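Local atomic coordinates of interphotoreceptor retinoid-binding protein (Xenopus laevis, PDB entry 1J7X), a protein that probably binds retinoids and carries them through the extracellular matrix between the photoreceptors and the retinal pigment epithelium. Residues F113-V119 and N150-T156; P159-Y164 and V188-V194. All coordinates share one frame; numbering follows the deposited sequence.

Contact 1: residues F113-V119 and N150-T156; sequences FDQFADV and NVGGSST
Asn150, whose OD1 closes an Asx turn within 150-156, turns its ND2 across to Phe113 O in the neighbouring loop; both loops, 113-119 and 150-156, lead from a strand of the mixed sheet (108-112, 142-146) toward a helix in the S41 peptidase-family region. Asn150 OD1 accepts from Gly152 N at 2.8 Å, in the plane of the carbonyl. The Asn150 ND2 bond to Phe113 O is 2.9 Å long but bent, 132° at the hydrogen, and arrives from above the peptide plane. With CG anti to the backbone N (chi1 -168°), the amide lies against the Asp114-Gln115 peptide, and Asn150 OD1 sits at the edge of the Phe116 ring, 3.5 Å from Phe116 CD1. Exchange of this asparagine for an alanine removes both ends of the amide and is likely to leave Gly152 N and Phe113 O without these partners. Beyond the turn Phe116 N donates almost straight to Gly152 O (2.8 Å). At Gly153 a CB would run into Phe116 O, so the close approach suits glycine. Water 1 bridges Ala117 O and Ser154 O. At the far end Thr156 OG1 gives its proton to Asp118 OD1 (2.7 Å), from above the carboxylate plane, and accepts from Val119 N at 2.6 Å. Few backbone bonds join the loops; the Asn150 amide, the Thr156 hydroxyl and one water supplement them, and Phe116 O, buried between, has no partner.

Contact 2: residues P159-Y164 and V188-V194; sequences PLLLSY and VYSHPKV
Val194 lies over one face of the Tyr164 ring, its CB 3.8 Å from the ring centroid and 22° off the normal, a CH-pi contact. Val194 CG2 lies by Tyr164 CE2 (3.6 Å); Val194 CG1 stays near the CE1 side of the ring and also meets Ser163 CB at 3.6 Å and Leu160 CD1 at 4.2 Å. That same leucine methyl also sits over a face of the His191 imidazole, so Leu160 fills the corner between histidine and valine. The Tyr164 ring is held at several points: it stacks with Trp134 as well, and its hydroxyl is bonded to Leu195 O.

Ser163 supplies the polar link. Ser163 OG stands beside the backbone N, anti to the carbonyl carbon (chi1 -59°), which turns it back along the helix to donate to Pro159 O at 2.8 Å. Ser163 N reaches the same oxygen from the opposite face of its carbonyl plane, so Pro159 O takes two bonds from one residue. Ser163 OG then accepts from His191 N, also at 2.8 Å and nearly straight at 161°, while Ser190 CB packs against it. Farther along, the Pro159 ring leans on the end of strand 186-189, CG meeting Val188 CG1 at 3.5 Å; Ser190 is bonded to Ile172 N through its own OG.

Helix 158-163 is thus laid along the segment that runs out of the hairpin 173-179/186-189, within an S41-family region consistent with the beta-beta-alpha spiral of the ClpP/crotonase clan. With one hydroxyl serving as both donor and acceptor, a backbone N-H of the loop is tied to the Pro159-Ser163 turn, with aliphatic packing of Pro159 on Val188 to one side and Val194 over Tyr164 to the other.

Along the chain the two contacts come in series, neither nested nor crossed. Contact 1 closes first: after strand 108-112 the chain runs through helix 119-137 and strand 142-146, a beta-alpha-beta crossover between adjacent parallel strands, and 150-156 returns beside 113-119. Helix 158-163 follows almost at once, and contact 2 closes when the hairpin of 173-179 and 186-189 brings 188-194 back to it. The helix joins the two: Leu161, on the side turned away from 188-194, places its CD2 3.5 Å from Phe116 CE2 and 3.8 Å from Phe113 CZ. The mixed sheet's loops are thereby connected, through one short helix, to the antiparallel sheet.

Contact 1: residues F113-V119 and N150-T156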
loop_
_atom_site.group_PDB
_atom_site.type_symbol
_atom_site.label_atom_id
_atom_site.label_comp_id
_atom_site.label_asym_id
_atom_site.label_seq_id
_atom_site.Cartn_x
_atom_site.Cartn_y
_atom_site.Cartn_z
ATOM N N PHE A 113 11.319 0.534 10.878
ATOM C CA PHE A 113 10.170 0.927 11.645
ATOM C C PHE A 113 9.035 -0.001 11.177
ATOM O O PHE A 113 9.083 -0.430 10.031
ATOM C CB PHE A 113 9.819 2.402 11.607
ATOM C CG PHE A 113 9.546 2.951 10.221
ATOM C CD1 PHE A 113 10.575 3.136 9.323
ATOM C CD2 PHE A 113 8.249 3.194 9.832
ATOM C CE1 PHE A 113 10.318 3.616 8.119
ATOM C CE2 PHE A 113 8.036 3.739 8.611
ATOM C CZ PHE A 113 9.031 3.914 7.769
ATOM N N ASP A 114 8.117 -0.354 12.054
ATOM C CA ASP A 114 7.177 -1.400 11.802
ATOM C C ASP A 114 5.656 -1.008 11.706
ATOM O O ASP A 114 4.778 -1.896 11.731
ATOM C CB ASP A 114 7.295 -2.441 12.846
ATOM C CG ASP A 114 8.635 -3.082 12.924
ATOM O OD1 ASP A 114 9.480 -2.929 12.055
ATOM O OD2 ASP A 114 8.918 -3.776 13.942
ATOM N N GLN A 115 5.408 0.299 11.670
ATOM C CA GLN A 115 4.075 0.795 11.471
ATOM C C GLN A 115 4.151 2.156 10.787
ATOM O O GLN A 115 5.197 2.722 10.790
ATOM C CB GLN A 115 3.373 0.875 12.821
ATOM C CG GLN A 115 3.923 1.822 13.754
ATOM C CD GLN A 115 3.088 1.932 14.997
ATOM O OE1 GLN A 115 3.241 1.077 15.937
ATOM N NE2 GLN A 115 2.327 3.027 15.095
ATOM N N PHE A 116 3.044 2.640 10.247
ATOM C CA PHE A 116 2.909 3.968 9.643
ATOM C C PHE A 116 1.769 4.604 10.495
ATOM O O PHE A 116 0.653 4.215 10.438
ATOM C CB PHE A 116 2.518 3.875 8.181
ATOM C CG PHE A 116 3.690 3.782 7.270
ATOM C CD1 PHE A 116 4.310 2.586 7.083
ATOM C CD2 PHE A 116 4.117 4.907 6.562
ATOM C CE1 PHE A 116 5.416 2.552 6.294
ATOM C CE2 PHE A 116 5.187 4.850 5.720
ATOM C CZ PHE A 116 5.826 3.672 5.580
ATOM N N ALA A 117 2.082 5.588 11.260
ATOM C CA ALA A 117 1.053 6.307 12.001
ATOM C C ALA A 117 0.425 7.405 11.119
ATOM O O ALA A 117 0.995 7.781 10.117
ATOM C CB ALA A 117 1.696 6.929 13.172
ATOM N N ASP A 118 -0.733 7.865 11.533
ATOM C CA ASP A 118 -1.456 8.889 10.837
ATOM C C ASP A 118 -0.581 10.181 10.808
ATOM O O ASP A 118 0.243 10.409 11.709
ATOM C CB ASP A 118 -2.780 9.207 11.551
ATOM C CG ASP A 118 -3.597 10.213 10.795
ATOM O OD1 ASP A 118 -4.205 9.840 9.768
ATOM O OD2 ASP A 118 -3.550 11.418 11.137
ATOM N N VAL A 119 -0.797 10.972 9.776
ATOM C CA VAL A 119 -0.005 12.176 9.658
ATOM C C VAL A 119 -0.157 13.100 10.920
ATOM O O VAL A 119 0.727 13.906 11.212
ATOM C CB VAL A 119 -0.242 12.895 8.312
ATOM C CG1 VAL A 119 -1.601 13.545 8.283
ATOM C CG2 VAL A 119 0.894 13.880 8.014
ATOM N N ASN A 150 6.759 -4.378 8.822
ATOM C CA ASN A 150 5.892 -3.231 8.843
ATOM C C ASN A 150 4.551 -3.537 8.261
ATOM O O ASN A 150 4.346 -3.728 7.065
ATOM C CB ASN A 150 6.575 -2.090 8.239
ATOM C CG ASN A 150 5.894 -0.748 8.449
ATOM O OD1 ASN A 150 4.653 -0.606 8.474
ATOM N ND2 ASN A 150 6.705 0.299 8.602
ATOM N N VAL A 151 3.603 -3.649 9.191
ATOM C CA VAL A 151 2.219 -3.986 8.878
ATOM C C VAL A 151 1.384 -2.766 8.568
ATOM O O VAL A 151 0.198 -2.803 8.292
ATOM C CB VAL A 151 1.575 -4.733 10.074
ATOM C CG1 VAL A 151 2.368 -6.021 10.273
ATOM C CG2 VAL A 151 1.453 -3.826 11.319
ATOM N N GLY A 152 2.065 -1.660 8.303
ATOM C CA GLY A 152 1.434 -0.442 7.822
ATOM C C GLY A 152 0.603 0.307 8.842
ATOM O O GLY A 152 1.065 0.654 10.021
ATOM N N GLY A 153 -0.544 0.702 8.367
ATOM C CA GLY A 153 -1.529 1.601 9.060
ATOM C C GLY A 153 -2.120 2.551 8.076
ATOM O O GLY A 153 -2.253 2.257 6.851
ATOM N N SER A 154 -2.416 3.786 8.536
ATOM C CA SER A 154 -2.950 4.843 7.714
ATOM C C SER A 154 -1.896 5.282 6.697
ATOM O O SER A 154 -0.673 5.242 6.997
ATOM C CB SER A 154 -3.241 6.039 8.607
ATOM O OG SER A 154 -3.429 7.219 7.784
ATOM N N SER A 155 -2.347 5.674 5.505
ATOM C CA SER A 155 -1.434 6.141 4.448
ATOM C C SER A 155 -1.279 7.637 4.499
ATOM O O SER A 155 -0.620 8.191 3.636
ATOM C CB SER A 155 -1.911 5.704 3.012
ATOM O OG SER A 155 -1.988 4.286 3.080
ATOM N N THR A 156 -1.916 8.297 5.441
ATOM C CA THR A 156 -1.897 9.801 5.442
ATOM C C THR A 156 -0.531 10.464 5.499
ATOM O O THR A 156 -0.344 11.521 4.959
ATOM C CB THR A 156 -2.782 10.395 6.591
ATOM O OG1 THR A 156 -2.334 9.961 7.890
ATOM C CG2 THR A 156 -4.249 9.955 6.458
HETATM O O HOH W 1 0.899 7.367 7.451
#

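Contact 2: residues P159-Y164 and V188-V194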
loop_
_atom_site.group_PDB
_atom_site.type_symbol
_atom_site.label_atom_id
_atom_site.label_comp_id
_atom_site.label_asym_id
_atom_site.label_seq_id
_atom_site.Cartn_x
_atom_site.Cartn_y
_atom_site.Cartn_z
ATOM N N PRO A 159 2.954 10.550 1.743
ATOM C CA PRO A 159 3.550 11.593 0.945
ATOM C C PRO A 159 4.660 12.349 1.649
ATOM O O PRO A 159 5.697 12.644 1.084
ATOM C CB PRO A 159 2.345 12.486 0.559
ATOM C CG PRO A 159 1.151 11.487 0.614
ATOM C CD PRO A 159 1.478 10.574 1.820
ATOM N N LEU A 160 4.448 12.655 2.899
ATOM C CA LEU A 160 5.416 13.365 3.711
ATOM C C LEU A 160 6.674 12.566 3.827
ATOM O O LEU A 160 7.765 13.084 3.620
ATOM C CB LEU A 160 4.792 13.681 5.091
ATOM C CG LEU A 160 5.816 14.412 6.020
ATOM C CD1 LEU A 160 6.213 15.701 5.367
ATOM C CD2 LEU A 160 5.189 14.685 7.404
ATOM N N LEU A 161 6.566 11.277 4.159
ATOM C CA LEU A 161 7.761 10.461 4.245
ATOM C C LEU A 161 8.521 10.402 2.954
ATOM O O LEU A 161 9.728 10.480 2.892
ATOM C CB LEU A 161 7.424 9.059 4.755
ATOM C CG LEU A 161 8.556 8.070 4.795
ATOM C CD1 LEU A 161 9.600 8.543 5.714
ATOM C CD2 LEU A 161 8.172 6.640 5.260
ATOM N N LEU A 162 7.811 10.175 1.869
ATOM C CA LEU A 162 8.426 10.055 0.603
ATOM C C LEU A 162 9.269 11.298 0.276
ATOM O O LEU A 162 10.323 11.209 -0.334
ATOM C CB LEU A 162 7.353 9.866 -0.414
ATOM C CG LEU A 162 6.725 8.494 -0.570
ATOM C CD1 LEU A 162 5.479 8.597 -1.493
ATOM C CD2 LEU A 162 7.654 7.510 -1.127
ATOM N N SER A 163 8.784 12.441 0.730
ATOM C CA SER A 163 9.414 13.766 0.460
ATOM C C SER A 163 10.792 13.887 0.992
ATOM O O SER A 163 11.576 14.689 0.491
ATOM C CB SER A 163 8.540 14.871 0.961
ATOM O OG SER A 163 7.226 14.857 0.339
ATOM N N TYR A 164 11.163 13.044 1.937
ATOM C CA TYR A 164 12.554 13.028 2.415
ATOM C C TYR A 164 13.530 12.416 1.428
ATOM O O TYR A 164 14.760 12.485 1.634
ATOM C CB TYR A 164 12.659 12.308 3.802
ATOM C CG TYR A 164 12.112 13.116 4.944
ATOM C CD1 TYR A 164 10.754 13.138 5.249
ATOM C CD2 TYR A 164 12.939 13.737 5.818
ATOM C CE1 TYR A 164 10.202 13.899 6.256
ATOM C CE2 TYR A 164 12.410 14.576 6.815
ATOM C CZ TYR A 164 11.080 14.611 7.072
ATOM O OH TYR A 164 10.589 15.378 8.123
ATOM N N VAL A 188 -2.006 13.479 -5.708
ATOM C CA VAL A 188 -1.179 13.495 -4.509
ATOM C C VAL A 188 0.220 13.829 -4.847
ATOM O O VAL A 188 0.879 13.231 -5.655
ATOM C CB VAL A 188 -1.332 12.163 -3.662
ATOM C CG1 VAL A 188 -0.512 12.311 -2.380
ATOM C CG2 VAL A 188 -2.758 11.860 -3.402
ATOM N N TYR A 189 0.746 14.874 -4.205
ATOM C CA TYR A 189 2.039 15.338 -4.437
ATOM C C TYR A 189 2.902 15.263 -3.151
ATOM O O TYR A 189 2.336 15.234 -2.121
ATOM C CB TYR A 189 2.025 16.852 -4.866
ATOM C CG TYR A 189 1.311 17.063 -6.194
ATOM C CD1 TYR A 189 1.927 16.865 -7.385
ATOM C CD2 TYR A 189 -0.020 17.402 -6.189
ATOM C CE1 TYR A 189 1.207 17.033 -8.551
ATOM C CE2 TYR A 189 -0.680 17.550 -7.377
ATOM C CZ TYR A 189 -0.046 17.365 -8.487
ATOM O OH TYR A 189 -0.838 17.483 -9.673
ATOM N N SER A 190 4.181 15.326 -3.362
ATOM C CA SER A 190 5.198 15.405 -2.355
ATOM C C SER A 190 5.099 16.786 -1.746
ATOM O O SER A 190 4.545 17.688 -2.311
ATOM C CB SER A 190 6.588 15.186 -2.939
ATOM O OG SER A 190 6.981 16.113 -3.884
ATOM N N HIS A 191 5.674 16.949 -0.586
ATOM C CA HIS A 191 5.769 18.249 0.091
ATOM C C HIS A 191 7.004 19.034 -0.306
ATOM O O HIS A 191 8.071 18.470 -0.394
ATOM C CB HIS A 191 5.746 18.044 1.606
ATOM C CG HIS A 191 4.388 17.769 2.142
ATOM N ND1 HIS A 191 3.648 18.742 2.812
ATOM C CD2 HIS A 191 3.538 16.706 1.968
ATOM C CE1 HIS A 191 2.431 18.277 3.047
ATOM N NE2 HIS A 191 2.354 17.028 2.575
ATOM N N PRO A 192 6.867 20.325 -0.523
ATOM C CA PRO A 192 7.978 21.208 -0.804
ATOM C C PRO A 192 8.884 21.499 0.394
ATOM O O PRO A 192 9.955 21.984 0.204
ATOM C CB PRO A 192 7.263 22.490 -1.266
ATOM C CG PRO A 192 6.022 22.512 -0.474
ATOM C CD PRO A 192 5.550 21.035 -0.577
ATOM N N LYS A 193 8.464 21.169 1.575
ATOM C CA LYS A 193 9.286 21.383 2.773
ATOM C C LYS A 193 9.052 20.265 3.753
ATOM O O LYS A 193 7.922 19.899 3.986
ATOM C CB LYS A 193 8.933 22.720 3.395
ATOM C CG LYS A 193 9.631 23.007 4.728
ATOM C CD LYS A 193 11.085 23.237 4.536
ATOM C CE LYS A 193 11.912 23.207 5.939
ATOM N NZ LYS A 193 11.061 23.793 7.003
ATOM N N VAL A 194 10.144 19.699 4.266
ATOM C CA VAL A 194 10.032 18.726 5.333
ATOM C C VAL A 194 10.763 19.262 6.600
ATOM O O VAL A 194 11.609 20.190 6.482
ATOM C CB VAL A 194 10.686 17.357 4.919
ATOM C CG1 VAL A 194 9.849 16.806 3.651
ATOM C CG2 VAL A 194 12.151 17.447 4.685
#